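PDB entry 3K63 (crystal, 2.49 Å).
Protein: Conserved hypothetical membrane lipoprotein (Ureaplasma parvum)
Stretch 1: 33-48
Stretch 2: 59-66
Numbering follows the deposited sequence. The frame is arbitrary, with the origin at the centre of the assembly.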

# COMPACT_ATOMS: atom_id res chain seq x y z
N LEU A 33 -0.31 -11.94 0.62
CA LEU A 33 -1.74 -11.77 0.43
C LEU A 33 -2.14 -10.41 1.01
O LEU A 33 -1.57 -9.95 2.00
CB LEU A 33 -2.50 -12.86 1.18
CG LEU A 33 -2.49 -14.28 0.59
CD1 LEU A 33 -2.88 -15.28 1.68
CD2 LEU A 33 -3.45 -14.35 -0.61
N PRO A 34 -3.11 -9.74 0.37
CA PRO A 34 -3.50 -8.45 0.94
C PRO A 34 -3.82 -8.56 2.42
O PRO A 34 -3.43 -7.69 3.20
CB PRO A 34 -4.70 -8.05 0.10
CG PRO A 34 -4.27 -8.52 -1.27
CD PRO A 34 -3.64 -9.90 -0.99
N SER A 35 -4.49 -9.64 2.82
CA SER A 35 -4.86 -9.83 4.22
C SER A 35 -3.66 -9.89 5.15
O SER A 35 -3.74 -9.38 6.26
CB SER A 35 -5.74 -11.09 4.37
OG SER A 35 -5.06 -12.26 3.98
N GLN A 36 -2.57 -10.50 4.72
CA GLN A 36 -1.36 -10.56 5.54
C GLN A 36 -0.82 -9.15 5.81
O GLN A 36 -0.45 -8.81 6.93
CB GLN A 36 -0.26 -11.38 4.84
CG GLN A 36 -0.56 -12.86 4.65
CD GLN A 36 0.49 -13.54 3.81
OE1 GLN A 36 0.47 -13.47 2.57
NE2 GLN A 36 1.43 -14.20 4.48
N ILE A 37 -0.79 -8.32 4.76
CA ILE A 37 -0.29 -6.95 4.90
C ILE A 37 -1.18 -6.12 5.82
O ILE A 37 -0.70 -5.39 6.68
CB ILE A 37 -0.17 -6.28 3.50
CG1 ILE A 37 0.96 -6.96 2.71
CG2 ILE A 37 0.09 -4.78 3.65
CD1 ILE A 37 1.02 -6.59 1.22
N TYR A 38 -2.49 -6.25 5.63
CA TYR A 38 -3.48 -5.54 6.42
C TYR A 38 -3.39 -5.86 7.93
O TYR A 38 -3.63 -5.01 8.77
CB TYR A 38 -4.86 -5.92 5.91
CG TYR A 38 -6.02 -5.35 6.70
CD1 TYR A 38 -6.55 -4.11 6.40
CD2 TYR A 38 -6.59 -6.07 7.74
CE1 TYR A 38 -7.63 -3.59 7.11
CE2 TYR A 38 -7.66 -5.57 8.46
CZ TYR A 38 -8.18 -4.33 8.14
OH TYR A 38 -9.25 -3.81 8.86
N LYS A 39 -3.03 -7.10 8.25
CA LYS A 39 -2.95 -7.55 9.64
C LYS A 39 -1.57 -7.41 10.28
O LYS A 39 -1.39 -7.70 11.46
CB LYS A 39 -3.40 -9.01 9.74
CG LYS A 39 -4.87 -9.18 9.46
CD LYS A 39 -5.34 -10.62 9.53
CE LYS A 39 -6.88 -10.63 9.56
NZ LYS A 39 -7.52 -11.99 9.67
N ASN A 40 -0.61 -6.94 9.49
CA ASN A 40 0.74 -6.82 10.02
C ASN A 40 1.46 -5.52 9.82
O ASN A 40 2.60 -5.42 10.22
CB ASN A 40 1.61 -7.95 9.46
CG ASN A 40 1.15 -9.31 9.92
OD1 ASN A 40 1.35 -9.69 11.08
ND2 ASN A 40 0.50 -10.03 9.03
N TYR A 41 0.81 -4.52 9.24
CA TYR A 41 1.52 -3.26 9.05
C TYR A 41 1.66 -2.47 10.35
O TYR A 41 2.43 -1.51 10.43
CB TYR A 41 0.85 -2.43 7.95
CG TYR A 41 -0.47 -1.78 8.29
CD1 TYR A 41 -0.51 -0.56 8.94
CD2 TYR A 41 -1.67 -2.35 7.90
CE1 TYR A 41 -1.73 0.09 9.19
CE2 TYR A 41 -2.89 -1.72 8.13
CZ TYR A 41 -2.92 -0.50 8.77
OH TYR A 41 -4.13 0.15 8.98
N TYR A 42 0.94 -2.91 11.39
CA TYR A 42 1.00 -2.24 12.67
C TYR A 42 2.40 -2.43 13.26
O TYR A 42 2.79 -1.76 14.21
CB TYR A 42 -0.04 -2.82 13.63
CG TYR A 42 0.32 -4.19 14.16
CD1 TYR A 42 1.04 -4.34 15.35
CD2 TYR A 42 0.01 -5.33 13.43
CE1 TYR A 42 1.44 -5.60 15.80
CE2 TYR A 42 0.41 -6.60 13.86
CZ TYR A 42 1.13 -6.72 15.05
OH TYR A 42 1.56 -7.96 15.46
N GLN A 43 3.16 -3.36 12.68
CA GLN A 43 4.51 -3.61 13.14
C GLN A 43 5.49 -2.63 12.54
O GLN A 43 6.61 -2.52 13.00
CB GLN A 43 4.92 -5.04 12.78
CG GLN A 43 4.29 -6.09 13.67
CD GLN A 43 4.83 -7.46 13.39
OE1 GLN A 43 6.04 -7.70 13.48
NE2 GLN A 43 3.93 -8.39 13.04
N GLY A 44 5.06 -1.91 11.50
CA GLY A 44 5.93 -0.93 10.88
C GLY A 44 6.00 -1.00 9.37
O GLY A 44 5.90 -2.07 8.76
N ILE A 45 6.16 0.16 8.76
CA ILE A 45 6.26 0.26 7.32
C ILE A 45 7.52 1.06 7.04
O ILE A 45 7.73 2.13 7.61
CB ILE A 45 5.06 1.02 6.73
CG1 ILE A 45 3.76 0.27 7.07
CG2 ILE A 45 5.22 1.15 5.25
CD1 ILE A 45 2.48 1.10 6.86
N GLU A 46 8.38 0.54 6.18
CA GLU A 46 9.60 1.22 5.81
C GLU A 46 9.37 1.67 4.37
O GLU A 46 9.13 0.84 3.50
CB GLU A 46 10.78 0.26 5.83
CG GLU A 46 12.14 0.89 5.56
CD GLU A 46 13.20 -0.12 5.09
OE1 GLU A 46 13.31 -1.20 5.71
OE2 GLU A 46 13.92 0.18 4.10
N ILE A 47 9.40 2.99 4.14
CA ILE A 47 9.20 3.53 2.79
C ILE A 47 10.53 3.74 2.08
O ILE A 47 11.49 4.24 2.67
CB ILE A 47 8.47 4.88 2.84
CG1 ILE A 47 7.12 4.72 3.51
CG2 ILE A 47 8.28 5.40 1.43
CD1 ILE A 47 6.16 3.77 2.76
N GLN A 48 10.59 3.34 0.81
CA GLN A 48 11.80 3.55 0.03
C GLN A 48 11.37 4.53 -1.05
O GLN A 48 10.95 4.14 -2.14
CB GLN A 48 12.29 2.26 -0.65
CG GLN A 48 12.81 1.17 0.29
CD GLN A 48 11.69 0.32 0.89
OE1 GLN A 48 10.83 -0.20 0.17
NE2 GLN A 48 11.70 0.18 2.22
N LYS A 59 3.95 8.80 2.83
CA LYS A 59 3.74 7.88 3.95
C LYS A 59 2.50 7.05 3.68
O LYS A 59 1.51 7.56 3.15
CB LYS A 59 3.49 8.63 5.25
CG LYS A 59 4.70 9.26 5.92
CD LYS A 59 5.76 8.23 6.30
CE LYS A 59 6.85 8.87 7.17
NZ LYS A 59 7.51 10.06 6.55
N ILE A 60 2.54 5.78 4.01
CA ILE A 60 1.34 4.96 3.85
C ILE A 60 0.83 4.93 5.29
O ILE A 60 1.47 4.37 6.17
CB ILE A 60 1.69 3.54 3.41
CG1 ILE A 60 2.16 3.58 1.96
CG2 ILE A 60 0.48 2.63 3.59
CD1 ILE A 60 2.79 2.25 1.46
N ILE A 61 -0.31 5.54 5.56
CA ILE A 61 -0.80 5.54 6.93
C ILE A 61 -1.77 4.38 7.23
O ILE A 61 -1.92 3.99 8.39
CB ILE A 61 -1.43 6.93 7.29
CG1 ILE A 61 -2.70 7.19 6.49
CG2 ILE A 61 -0.42 8.03 6.98
CD1 ILE A 61 -3.36 8.56 6.81
N ASN A 62 -2.39 3.83 6.17
CA ASN A 62 -3.32 2.70 6.31
C ASN A 62 -3.42 1.85 5.06
O ASN A 62 -3.30 2.35 3.95
CB ASN A 62 -4.75 3.16 6.63
CG ASN A 62 -4.86 3.81 7.98
OD1 ASN A 62 -4.92 5.03 8.09
ND2 ASN A 62 -4.87 2.99 9.04
N PHE A 63 -3.62 0.55 5.25
CA PHE A 63 -3.81 -0.36 4.14
C PHE A 63 -5.29 -0.76 4.32
O PHE A 63 -5.73 -1.13 5.41
CB PHE A 63 -2.92 -1.59 4.29
CG PHE A 63 -1.50 -1.37 3.85
CD1 PHE A 63 -1.18 -1.29 2.50
CD2 PHE A 63 -0.47 -1.26 4.78
CE1 PHE A 63 0.14 -1.10 2.10
CE2 PHE A 63 0.84 -1.08 4.39
CZ PHE A 63 1.14 -1.00 3.05
N LEU A 64 -6.06 -0.66 3.24
CA LEU A 64 -7.47 -1.01 3.31
C LEU A 64 -7.85 -1.93 2.18
O LEU A 64 -7.25 -1.88 1.11
CB LEU A 64 -8.32 0.25 3.23
CG LEU A 64 -8.13 1.30 4.33
CD1 LEU A 64 -8.82 2.60 3.93
CD2 LEU A 64 -8.67 0.76 5.64
N TYR A 65 -8.85 -2.78 2.41
CA TYR A 65 -9.33 -3.69 1.37
C TYR A 65 -10.15 -2.79 0.46
O TYR A 65 -10.92 -1.95 0.93
CB TYR A 65 -10.22 -4.77 1.97
CG TYR A 65 -9.48 -5.69 2.92
CD1 TYR A 65 -8.27 -6.28 2.54
CD2 TYR A 65 -9.99 -6.00 4.18
CE1 TYR A 65 -7.59 -7.17 3.40
CE2 TYR A 65 -9.31 -6.88 5.04
CZ TYR A 65 -8.12 -7.46 4.63
OH TYR A 65 -7.48 -8.38 5.43
N PRO A 66 -10.00 -2.95 -0.86
CA PRO A 66 -10.77 -2.10 -1.76
C PRO A 66 -12.27 -2.09 -1.47
O PRO A 66 -12.90 -1.03 -1.47
CB PRO A 66 -10.44 -2.66 -3.13
CG PRO A 66 -9.01 -3.14 -2.93
CD PRO A 66 -9.14 -3.87 -1.62

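The first stretch opens with Leu-33 at the N-cap position of a short helix. Its side chain lies out of reach of the second stretch, but its backbone N donates a hydrogen bond to OE1 of Gln-36 (N to OE1, 2.6 Å), so the Gln-36 side chain, whose CA-to-CB bond points away from the contact, folds back on the start of the helix. The helix runs at 148° to the strand 59-64, closer to antiparallel than to perpendicular, and the axes approach to 8.1 Å. The register is accordingly reversed overall: the CA of Pro-34 lies nearest that of Tyr-65, and the CA of Tyr-38 nearest that of Phe-63.

Pro-34 and Ser-35 border the edge of the Tyr-65 ring. CB of Pro-34 lies 4.5 Å from CE1 of Tyr-65, and CA of Ser-35 is 3.2 Å from the Tyr-65 OH. The hydroxyl of Ser-35 is not used here; its OG is hydrogen-bonded elsewhere in the structure. Although the CA-to-CB bond of Tyr-65 points sideways, the end of its side chain comes nearer to the helix, which accounts for the large area that this residue has covered.

Two residues further on, Ile-37 points toward the strand and places its CG2 almost exactly over the face of Phe-63, 3.6 Å from the ring centroid and only 6° off the ring normal. This is a CH-pi contact of nearly ideal direction. Tyr-38, with chi1 in the t well, stacks face to face with Tyr-65: the centroids are 4.4 Å apart, the planes are inclined by 25°, and CG of Tyr-38 comes within 3.6 Å of CZ of Tyr-65. The edge of the Tyr-38 ring meets the strand backbone, its CD1 lying 3.2 Å from O of Phe-63. The same side chain thus packs on both an aromatic ring and the main chain.

Asn-40 makes no contact with the strand; its ND2 instead donates to O of Gln-36 at 2.6 Å. The chain then enters a 3-10 segment, from which Tyr-41 reaches back to the strand with chi1 in the p well. Its OH accepts a hydrogen bond from ND2 of Asn-62 (2.9 Å, with an angle of 159°), the only hydrogen bond between the stretches. The ring also receives the edge of Phe-63 in an offset edge-to-face arrangement, with centroids 5.3 Å apart and planes at 65°; CD2 of Tyr-41 and CD2 of Phe-63 are 3.5 Å apart.

Gly-44 has phi/psi of 132/146, a conformation in which a CB would jam against the carbonyl O of Gln-43. Beyond it, the strand 45-48 alternates. Ile-45 and Ile-47 point toward the second stretch, while Glu-46 and Gln-48 are out of its reach. CD1 of Ile-45 packs 3.7 Å from CE2 of Phe-63 and 4.1 Å from CG2 of Ile-60, and CD1 of Ile-47 meets CD1 of Ile-60 at 3.9 Å. Phe-63 therefore gathers Ile-37, Tyr-41 and Ile-45 around one ring, linking helix, 3-10 segment and strand.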